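Local coordinates for NADH-rubredoxin oxidoreductase (Clostridium acetobutylicum, PDB 3KLJ), which uses its bound FAD to pass electrons from NADH to rubredoxin, feeding the dioxygen-scavenging system of an obligate anaerobe, at residues A[50-55]-A[128-133]; A[149-154]-A[224-229]; A[41-46]-A[132-137]. All coordinates share one frame; numbering follows the deposited sequence.

Contact 1. Residues A[50-55]-A[128-133]; sequences RLNEII and FSLYSY. With FAD (flavin-adenine dinucleotide), chain B.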
# COMPACT_ATOMS: atom_id res chain seq x y z
N ARG A 50 7.68 -1.86 -6.93
CA ARG A 50 8.20 -2.34 -8.21
C ARG A 50 8.32 -3.87 -8.26
O ARG A 50 8.88 -4.40 -9.20
CB ARG A 50 9.54 -1.68 -8.57
CG ARG A 50 9.55 -0.20 -8.35
CD ARG A 50 10.16 0.57 -9.47
NE ARG A 50 11.61 0.50 -9.50
CZ ARG A 50 12.33 -0.06 -10.47
NH1 ARG A 50 11.74 -0.63 -11.51
NH2 ARG A 50 13.64 -0.06 -10.39
N LEU A 51 7.78 -4.55 -7.25
CA LEU A 51 7.80 -6.02 -7.21
C LEU A 51 7.17 -6.64 -8.47
O LEU A 51 7.60 -7.70 -8.93
CB LEU A 51 7.15 -6.55 -5.92
CG LEU A 51 8.03 -6.47 -4.66
CD1 LEU A 51 7.24 -6.88 -3.42
CD2 LEU A 51 9.30 -7.32 -4.78
N ASN A 52 6.17 -5.96 -9.03
CA ASN A 52 5.55 -6.42 -10.27
C ASN A 52 6.55 -6.50 -11.43
O ASN A 52 6.38 -7.30 -12.34
CB ASN A 52 4.34 -5.55 -10.63
CG ASN A 52 3.10 -5.92 -9.83
OD1 ASN A 52 2.79 -7.10 -9.67
ND2 ASN A 52 2.40 -4.92 -9.31
N GLU A 53 7.60 -5.68 -11.38
CA GLU A 53 8.65 -5.67 -12.40
C GLU A 53 9.63 -6.83 -12.28
O GLU A 53 10.25 -7.24 -13.27
CB GLU A 53 9.41 -4.34 -12.40
CG GLU A 53 8.54 -3.14 -12.69
CD GLU A 53 9.33 -1.87 -12.82
OE1 GLU A 53 10.28 -1.83 -13.63
OE2 GLU A 53 9.00 -0.89 -12.10
N ILE A 54 9.77 -7.36 -11.07
CA ILE A 54 10.53 -8.58 -10.83
C ILE A 54 9.87 -9.70 -11.64
O ILE A 54 10.55 -10.49 -12.30
CB ILE A 54 10.57 -8.94 -9.30
CG1 ILE A 54 11.13 -7.78 -8.46
CG2 ILE A 54 11.32 -10.25 -9.06
CD1 ILE A 54 12.50 -7.27 -8.87
N ILE A 55 8.54 -9.74 -11.60
CA ILE A 55 7.76 -10.68 -12.38
C ILE A 55 7.75 -10.29 -13.87
O ILE A 55 8.19 -11.07 -14.71
CB ILE A 55 6.32 -10.84 -11.79
CG1 ILE A 55 6.38 -11.50 -10.41
CG2 ILE A 55 5.43 -11.65 -12.73
CD1 ILE A 55 5.23 -11.16 -9.49
N PHE A 128 -0.60 -18.21 -2.47
CA PHE A 128 0.46 -17.23 -2.50
C PHE A 128 -0.12 -15.84 -2.30
O PHE A 128 -1.30 -15.60 -2.58
CB PHE A 128 1.21 -17.29 -3.84
CG PHE A 128 1.90 -18.60 -4.08
CD1 PHE A 128 1.24 -19.62 -4.76
CD2 PHE A 128 3.19 -18.83 -3.61
CE1 PHE A 128 1.87 -20.85 -4.97
CE2 PHE A 128 3.83 -20.05 -3.82
CZ PHE A 128 3.17 -21.06 -4.50
N SER A 129 0.71 -14.94 -1.79
CA SER A 129 0.43 -13.51 -1.92
C SER A 129 1.70 -12.76 -2.22
O SER A 129 2.80 -13.26 -1.99
CB SER A 129 -0.28 -12.93 -0.69
OG SER A 129 0.05 -13.61 0.48
N LEU A 130 1.54 -11.57 -2.77
CA LEU A 130 2.66 -10.76 -3.14
C LEU A 130 2.80 -9.62 -2.14
O LEU A 130 2.03 -8.65 -2.16
CB LEU A 130 2.47 -10.22 -4.56
CG LEU A 130 3.55 -9.29 -5.13
CD1 LEU A 130 4.91 -9.99 -5.13
CD2 LEU A 130 3.17 -8.82 -6.53
N TYR A 131 3.78 -9.76 -1.25
CA TYR A 131 4.17 -8.67 -0.37
C TYR A 131 5.67 -8.40 -0.50
O TYR A 131 6.09 -7.25 -0.66
CB TYR A 131 3.80 -8.92 1.10
CG TYR A 131 3.86 -7.63 1.88
CD1 TYR A 131 2.80 -6.73 1.85
CD2 TYR A 131 5.01 -7.27 2.59
CE1 TYR A 131 2.85 -5.52 2.52
CE2 TYR A 131 5.08 -6.06 3.27
CZ TYR A 131 3.99 -5.19 3.22
OH TYR A 131 4.02 -3.98 3.89
N SER A 132 6.46 -9.48 -0.44
CA SER A 132 7.92 -9.39 -0.35
C SER A 132 8.63 -9.81 -1.63
O SER A 132 8.03 -10.41 -2.51
CB SER A 132 8.40 -10.28 0.78
OG SER A 132 8.21 -11.63 0.43
N TYR A 133 9.92 -9.50 -1.71
CA TYR A 133 10.73 -9.95 -2.85
C TYR A 133 10.72 -11.48 -2.97
O TYR A 133 10.62 -12.02 -4.06
CB TYR A 133 12.15 -9.42 -2.77
CG TYR A 133 13.05 -9.90 -3.90
CD1 TYR A 133 12.92 -9.38 -5.19
CD2 TYR A 133 14.00 -10.90 -3.67
CE1 TYR A 133 13.74 -9.83 -6.23
CE2 TYR A 133 14.83 -11.36 -4.72
CZ TYR A 133 14.69 -10.82 -5.98
OH TYR A 133 15.49 -11.25 -7.02
PA FAD B . 7.29 -2.02 4.37
O1A FAD B . 6.34 -3.17 4.55
O2A FAD B . 7.60 -1.73 2.93
O5B FAD B . 8.63 -2.30 5.18
C5B FAD B . 8.60 -2.75 6.53
C4B FAD B . 9.76 -3.71 6.77
O4B FAD B . 9.80 -4.06 8.16
C3B FAD B . 9.57 -5.01 5.99
O3B FAD B . 10.76 -5.29 5.27
C2B FAD B . 9.31 -6.07 7.05
O2B FAD B . 9.89 -7.31 6.73
C1B FAD B . 9.95 -5.47 8.29
N9A FAD B . 9.38 -5.95 9.55
C8A FAD B . 8.07 -6.28 9.81
N7A FAD B . 7.97 -6.67 11.10
C5A FAD B . 9.18 -6.60 11.67
C6A FAD B . 9.63 -6.90 12.96
N6A FAD B . 8.86 -7.59 13.80
N1A FAD B . 10.98 -6.72 13.26
C2A FAD B . 11.86 -6.27 12.29
N3A FAD B . 11.41 -5.99 11.02
C4A FAD B . 10.08 -6.15 10.71
N1 FAD B . 2.16 2.06 -2.72
C2 FAD B . 1.87 3.14 -3.52
O2 FAD B . 1.80 4.25 -3.02
N3 FAD B . 1.69 2.99 -4.88
C4 FAD B . 1.79 1.74 -5.45
O4 FAD B . 1.61 1.64 -6.66
C4X FAD B . 2.07 0.63 -4.64
N5 FAD B . 2.18 -0.64 -5.20
C5X FAD B . 2.46 -1.73 -4.40
C6 FAD B . 2.56 -3.01 -4.96
C7 FAD B . 2.86 -4.11 -4.14
C7M FAD B . 2.97 -5.48 -4.74
C8 FAD B . 3.04 -3.93 -2.77
C8M FAD B . 3.35 -5.10 -1.86
C9 FAD B . 2.93 -2.66 -2.22
C9A FAD B . 2.64 -1.56 -3.03
N10 FAD B . 2.54 -0.29 -2.47
C10 FAD B . 2.26 0.80 -3.27
C1' FAD B . 2.72 -0.10 -1.00
C2' FAD B . 4.10 0.38 -0.63
O2' FAD B . 5.03 -0.64 -0.96
C3' FAD B . 4.10 0.63 0.87
O3' FAD B . 3.25 1.73 1.16
C4' FAD B . 5.48 0.94 1.42
O4' FAD B . 6.39 -0.12 1.12
C5' FAD B . 5.38 1.06 2.94
O5' FAD B . 6.68 1.15 3.45
P FAD B . 6.96 0.78 4.97
O1P FAD B . 8.43 1.02 5.26
O2P FAD B . 6.02 1.52 5.89
O3P FAD B . 6.58 -0.78 5.12
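Tyr131, whose carbonyl O lies against Leu51 CD1, has a phenol oxygen held by two groups. Its OH donates to phosphate oxygen O1A of FAD at 2.5 Å, near the plane of the ring, and also takes a hydrogen bond from Ser114 N. This residue is an established FAD ligand; its CB points away from helix 51-56, and CG stands anti to the backbone N (chi1 -164°). No hydrogen bond crosses between the segments, and the contact is mainly apolar. Leu51 pushes its two methyls into the turn: CD1 comes within 3.0 Å of Tyr131 O, a tight approach to a carbonyl that accepts a hydrogen bond from Arg48, while CD2 packs 3.6 Å from Tyr133 CA. Ile54 crosses Tyr133 at about a right angle, CG2 lying 3.7 Å from CE1. Leu130 adds its methyls, CD1 4.2 Å from Leu51 CB and CD2 4.3 Å from Ile55 CD1; the same CD2 reaches the flavin methyl C7M at 3.8 Å. Helix 51-56 thus packs on the loop joining strand 127-128 to helix 133-146. Leu130 also touches Ala136 and Ile139 of that helix, and Ile55 touches Leu161 of helix 156-168.

Contact 2. Residues A[149-154]-A[224-229]; sequences AFIIGG and ITAVGV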
# COMPACT_ATOMS: atom_id res chain seq x y z
N ALA A 149 -1.91 -18.53 -13.79
CA ALA A 149 -2.21 -17.99 -12.46
C ALA A 149 -3.69 -17.65 -12.28
O ALA A 149 -4.38 -17.30 -13.24
CB ALA A 149 -1.34 -16.77 -12.17
N PHE A 150 -4.17 -17.78 -11.04
CA PHE A 150 -5.52 -17.34 -10.69
C PHE A 150 -5.41 -16.39 -9.50
O PHE A 150 -5.01 -16.81 -8.41
CB PHE A 150 -6.42 -18.54 -10.39
CG PHE A 150 -7.87 -18.18 -10.15
CD1 PHE A 150 -8.61 -17.50 -11.12
CD2 PHE A 150 -8.51 -18.56 -8.98
CE1 PHE A 150 -9.95 -17.17 -10.91
CE2 PHE A 150 -9.84 -18.24 -8.75
CZ PHE A 150 -10.56 -17.54 -9.72
N ILE A 151 -5.74 -15.12 -9.73
CA ILE A 151 -5.64 -14.10 -8.70
C ILE A 151 -7.00 -13.84 -8.06
O ILE A 151 -7.95 -13.43 -8.73
CB ILE A 151 -5.01 -12.77 -9.24
CG1 ILE A 151 -3.56 -13.01 -9.67
CG2 ILE A 151 -5.02 -11.67 -8.18
CD1 ILE A 151 -3.36 -13.10 -11.15
N ILE A 152 -7.09 -14.10 -6.76
CA ILE A 152 -8.30 -13.86 -5.99
C ILE A 152 -8.20 -12.51 -5.28
O ILE A 152 -7.25 -12.26 -4.52
CB ILE A 152 -8.56 -15.01 -4.97
CG1 ILE A 152 -8.96 -16.29 -5.71
CG2 ILE A 152 -9.61 -14.59 -3.93
CD1 ILE A 152 -9.13 -17.51 -4.84
N GLY A 153 -9.18 -11.64 -5.52
CA GLY A 153 -9.19 -10.30 -4.91
C GLY A 153 -9.43 -9.23 -5.95
O GLY A 153 -8.84 -9.25 -7.03
N GLY A 154 -10.30 -8.27 -5.62
CA GLY A 154 -10.83 -7.35 -6.62
C GLY A 154 -10.16 -6.00 -6.77
O GLY A 154 -10.71 -5.13 -7.45
N ILE A 224 -2.97 -16.84 -6.21
CA ILE A 224 -2.46 -15.69 -5.48
C ILE A 224 -3.63 -14.89 -4.92
O ILE A 224 -4.51 -14.47 -5.65
CB ILE A 224 -1.60 -14.78 -6.42
CG1 ILE A 224 -0.63 -15.64 -7.24
CG2 ILE A 224 -0.85 -13.74 -5.61
CD1 ILE A 224 -0.45 -15.16 -8.65
N THR A 225 -3.63 -14.69 -3.61
CA THR A 225 -4.66 -13.86 -2.99
C THR A 225 -4.14 -12.44 -2.87
O THR A 225 -3.01 -12.21 -2.44
CB THR A 225 -5.11 -14.42 -1.62
OG1 THR A 225 -3.97 -14.68 -0.79
CG2 THR A 225 -5.92 -15.71 -1.82
N ALA A 226 -4.94 -11.49 -3.34
CA ALA A 226 -4.64 -10.07 -3.27
C ALA A 226 -5.87 -9.45 -2.61
O ALA A 226 -6.74 -8.89 -3.27
CB ALA A 226 -4.42 -9.50 -4.68
N VAL A 227 -5.94 -9.61 -1.29
CA VAL A 227 -7.13 -9.27 -0.51
C VAL A 227 -6.80 -8.25 0.58
O VAL A 227 -7.39 -8.24 1.66
CB VAL A 227 -7.81 -10.55 0.08
CG1 VAL A 227 -8.54 -11.31 -1.00
CG2 VAL A 227 -6.80 -11.44 0.79
N GLY A 228 -5.85 -7.38 0.27
CA GLY A 228 -5.54 -6.28 1.15
C GLY A 228 -4.51 -6.66 2.19
O GLY A 228 -4.01 -7.79 2.24
N VAL A 229 -4.25 -5.70 3.06
CA VAL A 229 -3.06 -5.66 3.87
C VAL A 229 -3.42 -4.93 5.16
O VAL A 229 -4.34 -4.11 5.15
CB VAL A 229 -1.97 -4.94 3.00
CG1 VAL A 229 -1.34 -3.75 3.67
CG2 VAL A 229 -0.97 -5.93 2.40
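Ile224 is bonded through both its backbone groups to the 149-154 segment: its N donates to Phe150 O at 3.0 Å and its O accepts from Ile152 N at 2.8 Å, so that its partners flank Ile151. Next along, Ala226 N gives its proton to Ile152 O at 2.7 Å, almost perfectly straight at 178°. Past the last bond the backbones remain close, Gly153 CA making a CH...O contact of 3.3 Å with Ala226 O. Side chains of paired residues share a face. Ile151 and Ile224 run alongside each other in the same direction, with CG1 of the former 3.9 Å from CD1 of the latter; that CD1 also reaches Ala149 CB at 4.0 Å. On the other face, Thr225 CG2 meets Ile152 CB at 4.2 Å. These are neighbouring parallel strands of the Rossmann-type sheet in the NADH-binding domain. Gly153 follows strand 149-152 directly and begins a GxGxxG turn into helix 156-168, consistent with a dinucleotide-binding loop; at its phi of 130° a CB would jam against the preceding carbonyl O and run into Ala226 O, so the position calls for glycine. Outside the pair, helix 156-168 packs on the Ile151 and Ile224 face through Ala162, Leu161 and Ile165. Phe150 packs against Leu217 and Ile218 of helix 215-220, and Ile152 against Val121 and Phe211. Backbone bonds from Ile151 to Ser173 and Gly175 carry the sheet on to strand 172-175. Beyond the opposite edge of the pair, Thr225 OG1 makes a weak hydrogen bond with Phe128 O.

Contact 3. Residues A[41-46]-A[132-137]; sequences EKYLPY and SYDDAL. With FAD (flavin-adenine dinucleotide), chain B.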
# COMPACT_ATOMS: atom_id res chain seq x y z
N GLU A 41 13.64 -9.24 6.71
CA GLU A 41 14.05 -9.77 5.40
C GLU A 41 15.57 -9.83 5.27
O GLU A 41 16.29 -9.20 6.04
CB GLU A 41 13.47 -8.92 4.25
CG GLU A 41 11.96 -8.65 4.34
CD GLU A 41 11.39 -8.02 3.07
OE1 GLU A 41 11.76 -8.45 1.96
OE2 GLU A 41 10.55 -7.10 3.17
N LYS A 42 16.06 -10.59 4.29
CA LYS A 42 17.50 -10.72 4.08
C LYS A 42 18.05 -9.69 3.09
O LYS A 42 19.22 -9.76 2.68
CB LYS A 42 17.89 -12.15 3.68
CG LYS A 42 17.09 -12.76 2.54
CD LYS A 42 17.47 -14.22 2.32
CE LYS A 42 16.40 -14.97 1.51
NZ LYS A 42 15.18 -15.24 2.34
N TYR A 43 17.21 -8.72 2.73
CA TYR A 43 17.55 -7.67 1.76
C TYR A 43 17.50 -6.29 2.40
O TYR A 43 16.71 -6.05 3.32
CB TYR A 43 16.61 -7.74 0.53
CG TYR A 43 16.41 -9.15 0.02
CD1 TYR A 43 17.44 -9.83 -0.64
CD2 TYR A 43 15.20 -9.82 0.22
CE1 TYR A 43 17.27 -11.14 -1.09
CE2 TYR A 43 15.02 -11.13 -0.23
CZ TYR A 43 16.05 -11.78 -0.89
OH TYR A 43 15.89 -13.06 -1.35
N LEU A 44 18.35 -5.39 1.90
CA LEU A 44 18.28 -3.97 2.25
C LEU A 44 16.94 -3.36 1.80
O LEU A 44 16.22 -3.98 1.01
CB LEU A 44 19.46 -3.24 1.60
CG LEU A 44 20.79 -3.07 2.37
CD1 LEU A 44 20.85 -3.75 3.74
CD2 LEU A 44 21.99 -3.42 1.51
N PRO A 45 16.60 -2.16 2.31
CA PRO A 45 15.39 -1.48 1.86
C PRO A 45 15.26 -1.41 0.34
O PRO A 45 16.19 -0.99 -0.35
CB PRO A 45 15.55 -0.08 2.45
CG PRO A 45 16.22 -0.33 3.75
CD PRO A 45 17.14 -1.53 3.53
N TYR A 46 14.10 -1.80 -0.16
CA TYR A 46 13.84 -1.76 -1.59
C TYR A 46 12.51 -1.11 -1.92
O TYR A 46 11.61 -1.03 -1.06
CB TYR A 46 13.95 -3.16 -2.20
CG TYR A 46 13.08 -4.23 -1.57
CD1 TYR A 46 13.56 -5.05 -0.55
CD2 TYR A 46 11.77 -4.45 -2.03
CE1 TYR A 46 12.77 -6.07 0.01
CE2 TYR A 46 10.97 -5.45 -1.48
CZ TYR A 46 11.48 -6.26 -0.47
OH TYR A 46 10.68 -7.25 0.07
N SER A 132 6.46 -9.48 -0.44
CA SER A 132 7.92 -9.39 -0.35
C SER A 132 8.63 -9.81 -1.63
O SER A 132 8.03 -10.41 -2.51
CB SER A 132 8.40 -10.28 0.78
OG SER A 132 8.21 -11.63 0.43
N TYR A 133 9.92 -9.50 -1.71
CA TYR A 133 10.73 -9.95 -2.85
C TYR A 133 10.72 -11.48 -2.97
O TYR A 133 10.62 -12.02 -4.06
CB TYR A 133 12.15 -9.42 -2.77
CG TYR A 133 13.05 -9.90 -3.90
CD1 TYR A 133 12.92 -9.38 -5.19
CD2 TYR A 133 14.00 -10.90 -3.67
CE1 TYR A 133 13.74 -9.83 -6.23
CE2 TYR A 133 14.83 -11.36 -4.72
CZ TYR A 133 14.69 -10.82 -5.98
OH TYR A 133 15.49 -11.25 -7.02
N ASP A 134 10.83 -12.17 -1.83
CA ASP A 134 10.76 -13.64 -1.82
C ASP A 134 9.41 -14.16 -2.31
O ASP A 134 9.34 -15.19 -2.98
CB ASP A 134 11.11 -14.20 -0.44
CG ASP A 134 12.61 -14.18 -0.14
OD1 ASP A 134 13.42 -14.00 -1.07
OD2 ASP A 134 12.99 -14.34 1.03
N ASP A 135 8.33 -13.44 -1.98
CA ASP A 135 6.99 -13.73 -2.48
C ASP A 135 6.96 -13.71 -4.00
O ASP A 135 6.50 -14.67 -4.63
CB ASP A 135 5.97 -12.70 -1.96
CG ASP A 135 5.55 -12.95 -0.51
OD1 ASP A 135 5.06 -11.99 0.13
OD2 ASP A 135 5.66 -14.09 -0.02
N ALA A 136 7.47 -12.62 -4.59
CA ALA A 136 7.55 -12.47 -6.04
C ALA A 136 8.23 -13.69 -6.68
O ALA A 136 7.69 -14.25 -7.62
CB ALA A 136 8.27 -11.19 -6.41
N LEU A 137 9.38 -14.09 -6.14
CA LEU A 137 10.12 -15.25 -6.65
C LEU A 137 9.29 -16.53 -6.60
O LEU A 137 9.25 -17.29 -7.57
CB LEU A 137 11.44 -15.44 -5.89
CG LEU A 137 12.59 -14.45 -6.10
CD1 LEU A 137 13.84 -14.98 -5.41
CD2 LEU A 137 12.88 -14.21 -7.58
PA FAD B . 7.29 -2.02 4.37
O1A FAD B . 6.34 -3.17 4.55
O2A FAD B . 7.60 -1.73 2.93
O5B FAD B . 8.63 -2.30 5.18
C5B FAD B . 8.60 -2.75 6.53
C4B FAD B . 9.76 -3.71 6.77
O4B FAD B . 9.80 -4.06 8.16
C3B FAD B . 9.57 -5.01 5.99
O3B FAD B . 10.76 -5.29 5.27
C2B FAD B . 9.31 -6.07 7.05
O2B FAD B . 9.89 -7.31 6.73
C1B FAD B . 9.95 -5.47 8.29
N9A FAD B . 9.38 -5.95 9.55
C8A FAD B . 8.07 -6.28 9.81
N7A FAD B . 7.97 -6.67 11.10
C5A FAD B . 9.18 -6.60 11.67
C6A FAD B . 9.63 -6.90 12.96
N6A FAD B . 8.86 -7.59 13.80
N1A FAD B . 10.98 -6.72 13.26
C2A FAD B . 11.86 -6.27 12.29
N3A FAD B . 11.41 -5.99 11.02
C4A FAD B . 10.08 -6.15 10.71
N1 FAD B . 2.16 2.06 -2.72
C2 FAD B . 1.87 3.14 -3.52
O2 FAD B . 1.80 4.25 -3.02
N3 FAD B . 1.69 2.99 -4.88
C4 FAD B . 1.79 1.74 -5.45
O4 FAD B . 1.61 1.64 -6.66
C4X FAD B . 2.07 0.63 -4.64
N5 FAD B . 2.18 -0.64 -5.20
C5X FAD B . 2.46 -1.73 -4.40
C6 FAD B . 2.56 -3.01 -4.96
C7 FAD B . 2.86 -4.11 -4.14
C7M FAD B . 2.97 -5.48 -4.74
C8 FAD B . 3.04 -3.93 -2.77
C8M FAD B . 3.35 -5.10 -1.86
C9 FAD B . 2.93 -2.66 -2.22
C9A FAD B . 2.64 -1.56 -3.03
N10 FAD B . 2.54 -0.29 -2.47
C10 FAD B . 2.26 0.80 -3.27
C1' FAD B . 2.72 -0.10 -1.00
C2' FAD B . 4.10 0.38 -0.63
O2' FAD B . 5.03 -0.64 -0.96
C3' FAD B . 4.10 0.63 0.87
O3' FAD B . 3.25 1.73 1.16
C4' FAD B . 5.48 0.94 1.42
O4' FAD B . 6.39 -0.12 1.12
C5' FAD B . 5.38 1.06 2.94
O5' FAD B . 6.68 1.15 3.45
P FAD B . 6.96 0.78 4.97
O1P FAD B . 8.43 1.02 5.26
O2P FAD B . 6.02 1.52 5.89
O3P FAD B . 6.58 -0.78 5.12
O HOH W 1 11.61 -10.95 1.06
O HOH W 2 13.65 -12.26 2.96
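The Tyr43 ring is flanked on both faces. Tyr133 CD2 comes over one face, 3.6 Å from Tyr43 CZ, in a T-shaped pair with planes 80° apart, Tyr133 supplying the edge; Lys42 CG lies over the opposite face, shifted toward the rim. At the edge of the Tyr43 ring sit the Asp134 carboxylate and a water. Asp134 spends one oxygen on each partner, both met on the syn side: Tyr43 OH donates to OD1 at 2.7 Å, and Lys42 NZ forms a salt bridge to OD2 at 2.7 Å. Tyr46 crosses Tyr133 at about a right angle; its OH accepts from Tyr133 N at 3.0 Å and donates to Glu41 OE1 in a very short bond (2.5 Å). Arg48 binds that hydroxyl too. A water links Glu41 OE1 to Asp134 N, and a second links Lys42 N to Asp134 OD2. Ser132 and Asp135 form a capping box, Asp135 N donating to Ser132 OG at 3.0 Å and Ser132 N to Asp135 OD1 at 2.9 Å. Glu41 OE2 lies 2.8 Å from the FAD ribose hydroxyl O3B and pairs with Arg48. With Arg48 and the start of helix 133-146 close by, the Glu41 carboxylate is probably stabilised as an anion, which would suit its established role in binding FAD; the nearby Asp134 carboxylate, itself paired with Lys42, would act the other way.

How the contacts relate
From the N terminus, the loop after strand 35-38 opens contact 3, and helix 51-56 opens contact 1 soon after. Contact 1 closes at 128-133 and contact 3 at 132-137, so contact 1 nests within contact 3 and both end on the same turn, sharing Ser132 and Tyr133; both also touch FAD. Together they tie the FAD-binding part to the start of helix 133-146. Contact 2 follows in series: strand 149-152 comes directly after that helix and is paired with 222-225, closing over the 69 residues between its two segments, which include helix 156-168 and strand 172-175. Segment 224-229 meets contact 1 where Phe128 O lies 2.7 Å from Thr225 N, probably hydrogen-bonded; contacts 2 and 3 do not touch.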